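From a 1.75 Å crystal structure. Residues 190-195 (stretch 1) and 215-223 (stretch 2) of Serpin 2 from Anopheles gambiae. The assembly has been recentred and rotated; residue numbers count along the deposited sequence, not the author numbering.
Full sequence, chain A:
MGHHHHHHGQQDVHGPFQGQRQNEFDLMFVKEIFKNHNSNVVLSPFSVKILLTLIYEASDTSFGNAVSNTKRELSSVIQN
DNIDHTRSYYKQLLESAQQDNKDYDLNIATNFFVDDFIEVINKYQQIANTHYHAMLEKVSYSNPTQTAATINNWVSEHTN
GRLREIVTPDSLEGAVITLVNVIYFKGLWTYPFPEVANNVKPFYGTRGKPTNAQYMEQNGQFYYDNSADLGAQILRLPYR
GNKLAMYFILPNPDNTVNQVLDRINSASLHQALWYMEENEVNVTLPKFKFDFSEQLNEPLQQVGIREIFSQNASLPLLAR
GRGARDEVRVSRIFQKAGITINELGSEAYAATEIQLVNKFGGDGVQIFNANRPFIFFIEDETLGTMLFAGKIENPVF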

# COMPACT_ATOMS: atom_id res chain seq x y z
N THR A 190 -14.23 2.35 -14.23
CA THR A 190 -14.68 2.21 -15.61
C THR A 190 -16.21 1.99 -15.62
O THR A 190 -16.93 2.48 -16.49
N TYR A 191 -16.71 1.28 -14.61
CA TYR A 191 -18.14 0.95 -14.54
C TYR A 191 -18.69 1.49 -13.20
O TYR A 191 -18.64 0.82 -12.19
N PRO A 192 -19.19 2.72 -13.21
CA PRO A 192 -19.60 3.29 -11.91
C PRO A 192 -20.91 2.65 -11.45
O PRO A 192 -21.70 2.20 -12.30
N PHE A 193 -21.14 2.61 -10.14
CA PHE A 193 -22.43 2.17 -9.59
C PHE A 193 -23.52 3.21 -9.72
O PHE A 193 -23.26 4.41 -9.59
N PRO A 194 -24.77 2.77 -9.93
CA PRO A 194 -25.88 3.71 -9.81
C PRO A 194 -25.87 4.33 -8.40
O PRO A 194 -25.51 3.64 -7.45
N GLU A 195 -26.23 5.60 -8.28
CA GLU A 195 -26.30 6.23 -6.97
C GLU A 195 -27.71 6.04 -6.39
O GLU A 195 -28.69 6.40 -7.03
N TYR A 215 -24.47 0.84 1.23
CA TYR A 215 -24.02 -0.05 0.15
C TYR A 215 -24.28 0.54 -1.23
O TYR A 215 -25.10 1.44 -1.40
N MET A 216 -23.57 0.02 -2.22
CA MET A 216 -23.81 0.36 -3.62
C MET A 216 -23.89 -0.96 -4.37
O MET A 216 -23.26 -1.92 -3.97
N GLU A 217 -24.72 -1.01 -5.42
CA GLU A 217 -25.04 -2.26 -6.12
C GLU A 217 -25.10 -2.00 -7.60
O GLU A 217 -25.64 -0.98 -8.02
N GLN A 218 -24.52 -2.90 -8.40
CA GLN A 218 -24.77 -2.87 -9.84
C GLN A 218 -24.71 -4.25 -10.46
O GLN A 218 -24.20 -5.18 -9.85
N ASN A 219 -25.23 -4.35 -11.69
CA ASN A 219 -25.00 -5.50 -12.56
C ASN A 219 -23.97 -5.12 -13.59
O ASN A 219 -24.09 -4.08 -14.24
N GLY A 220 -22.96 -5.96 -13.79
CA GLY A 220 -22.01 -5.69 -14.85
C GLY A 220 -21.25 -6.91 -15.28
O GLY A 220 -21.45 -8.01 -14.78
N GLN A 221 -20.37 -6.71 -16.26
CA GLN A 221 -19.48 -7.75 -16.74
C GLN A 221 -18.12 -7.52 -16.10
O GLN A 221 -17.47 -6.50 -16.36
N PHE A 222 -17.70 -8.44 -15.23
CA PHE A 222 -16.43 -8.27 -14.51
C PHE A 222 -15.68 -9.60 -14.43
O PHE A 222 -16.27 -10.65 -14.34
N TYR A 223 -14.36 -9.53 -14.40
CA TYR A 223 -13.57 -10.71 -14.06
C TYR A 223 -13.91 -11.13 -12.64
O TYR A 223 -13.93 -10.31 -11.70

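Packing of the irregular segment 190-195 against the strand 215-223 of Serpin 2; the touching parts run roughly antiparallel, 153° apart, and bury 423 Å² in total. Tyr-215 (chi1 m) makes no contact with the segment. Met-216 points toward it and, with chi1 p and chi2 and chi3 both t, extends across one face of the Phe-193 ring: CG lies 4.0 Å from the ring centroid of Phe-193, a CH-pi contact, and SD lies 4.1 Å from the same centroid, a sulfur-aromatic contact. Glu-217 (m, t) points away, so its backbone does the touching. Its C atom sits at the ring edge, 3.5 Å from Phe-193 CD1, and its O lies 3.2 Å from Pro-194 CD. Water 2 links the backbones, donating to Pro-194 O (2.7 Å) and accepting from Glu-217 N (2.9 Å). Gln-218 points toward the segment and is its main polar anchor. With chi1 p, chi2 t and chi3 -69°, its amide reaches the opposite face of Phe-193 (chi1 m), so that this ring is held between Met-216 and Gln-218; NE2 of Gln-218 is 3.5 Å from Phe-193 CD2. The same NE2 donates a nearly straight hydrogen bond to Tyr-191 O (3.0 Å, 171°), while water 1 donates both to Gln-218 OE1 (3.2 Å) and to Pro-192 O (3.0 Å). Gln-218 CB also packs 3.7 Å from Pro-194 CD. Asn-219 (m) points away. Gly-220 has no side chain; an ideal CB there would lie 2.5 Å from Phe-222 CE2, a clash. Gln-221 (m, m) starts sideways and its end leads away. Phe-222 (chi1 m) also starts sideways, but its ring swings nearer, bringing CE1 to 3.8 Å from CD2 of Tyr-191, itself pointing toward the strand with chi1 m. These two rings meet obliquely, centroids 5.9 Å apart and planes at 84°. Tyr-223 (m) lies beyond reach.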

# COMPACT_ATOMS: atom_id res chain seq x y z
CB THR A 190 -13.98 1.03 -16.26
OG1 THR A 190 -12.55 1.22 -16.15
CG2 THR A 190 -14.39 0.90 -17.74
CB TYR A 191 -18.35 -0.55 -14.64
CG TYR A 191 -17.80 -1.11 -15.95
CD1 TYR A 191 -18.42 -0.80 -17.15
CD2 TYR A 191 -16.64 -1.87 -15.97
CE1 TYR A 191 -17.92 -1.27 -18.36
CE2 TYR A 191 -16.13 -2.35 -17.18
CZ TYR A 191 -16.78 -2.05 -18.36
OH TYR A 191 -16.28 -2.51 -19.55
CB PRO A 192 -19.83 4.77 -12.23
CG PRO A 192 -20.06 4.82 -13.72
CD PRO A 192 -19.23 3.71 -14.30
CB PHE A 193 -22.27 1.85 -8.11
CG PHE A 193 -21.34 0.70 -7.84
CD1 PHE A 193 -21.87 -0.56 -7.56
CD2 PHE A 193 -19.97 0.85 -7.90
CE1 PHE A 193 -21.04 -1.63 -7.29
CE2 PHE A 193 -19.12 -0.22 -7.63
CZ PHE A 193 -19.67 -1.48 -7.35
CB PRO A 194 -27.12 2.83 -9.99
CG PRO A 194 -26.64 1.58 -10.61
CD PRO A 194 -25.22 1.39 -10.20
CB GLU A 195 -25.95 7.72 -7.07
CG GLU A 195 -24.48 7.99 -7.33
CD GLU A 195 -24.18 9.45 -7.69
OE1 GLU A 195 -23.03 9.89 -7.48
OE2 GLU A 195 -25.09 10.15 -8.19
CB TYR A 215 -24.73 -1.39 0.27
CG TYR A 215 -24.24 -2.28 1.41
CD1 TYR A 215 -23.28 -3.27 1.18
CD2 TYR A 215 -24.77 -2.14 2.72
CE1 TYR A 215 -22.85 -4.12 2.20
CE2 TYR A 215 -24.36 -2.97 3.74
CZ TYR A 215 -23.41 -3.97 3.48
OH TYR A 215 -22.99 -4.78 4.51
CB MET A 216 -22.68 1.22 -4.18
CG MET A 216 -21.32 0.70 -3.89
SD MET A 216 -20.11 1.99 -4.32
CE MET A 216 -18.62 1.07 -4.07
CB GLU A 217 -26.43 -2.76 -5.68
CG GLU A 217 -26.55 -2.96 -4.19
CD GLU A 217 -27.98 -3.29 -3.75
OE1 GLU A 217 -28.63 -4.15 -4.39
OE2 GLU A 217 -28.44 -2.66 -2.78
CB GLN A 218 -23.73 -1.99 -10.55
CG GLN A 218 -22.34 -2.61 -10.62
CD GLN A 218 -21.44 -1.72 -11.45
OE1 GLN A 218 -21.64 -1.62 -12.65
NE2 GLN A 218 -20.54 -0.99 -10.82
CB ASN A 219 -26.28 -5.84 -13.32
CG ASN A 219 -27.38 -6.30 -12.42
OD1 ASN A 219 -27.22 -7.31 -11.74
ND2 ASN A 219 -28.50 -5.57 -12.41
CB GLN A 221 -19.34 -7.64 -18.26
CG GLN A 221 -20.68 -7.72 -19.00
CD GLN A 221 -21.21 -9.14 -19.18
OE1 GLN A 221 -22.21 -9.36 -19.88
NE2 GLN A 221 -20.55 -10.12 -18.56
CB PHE A 222 -16.67 -7.81 -13.07
CG PHE A 222 -17.51 -6.56 -12.95
CD1 PHE A 222 -16.93 -5.30 -13.18
CD2 PHE A 222 -18.85 -6.63 -12.58
CE1 PHE A 222 -17.70 -4.14 -13.07
CE2 PHE A 222 -19.62 -5.48 -12.48
CZ PHE A 222 -19.04 -4.23 -12.71
CB TYR A 223 -12.08 -10.44 -14.20
CG TYR A 223 -11.62 -10.43 -15.64
CD1 TYR A 223 -11.07 -11.57 -16.22
CD2 TYR A 223 -11.73 -9.29 -16.42
CE1 TYR A 223 -10.65 -11.57 -17.53
CE2 TYR A 223 -11.31 -9.28 -17.74
CZ TYR A 223 -10.79 -10.43 -18.29
OH TYR A 223 -10.35 -10.44 -19.59
O HOH W 1 -21.61 0.66 -14.92
O HOH W 2 -25.86 1.62 -5.77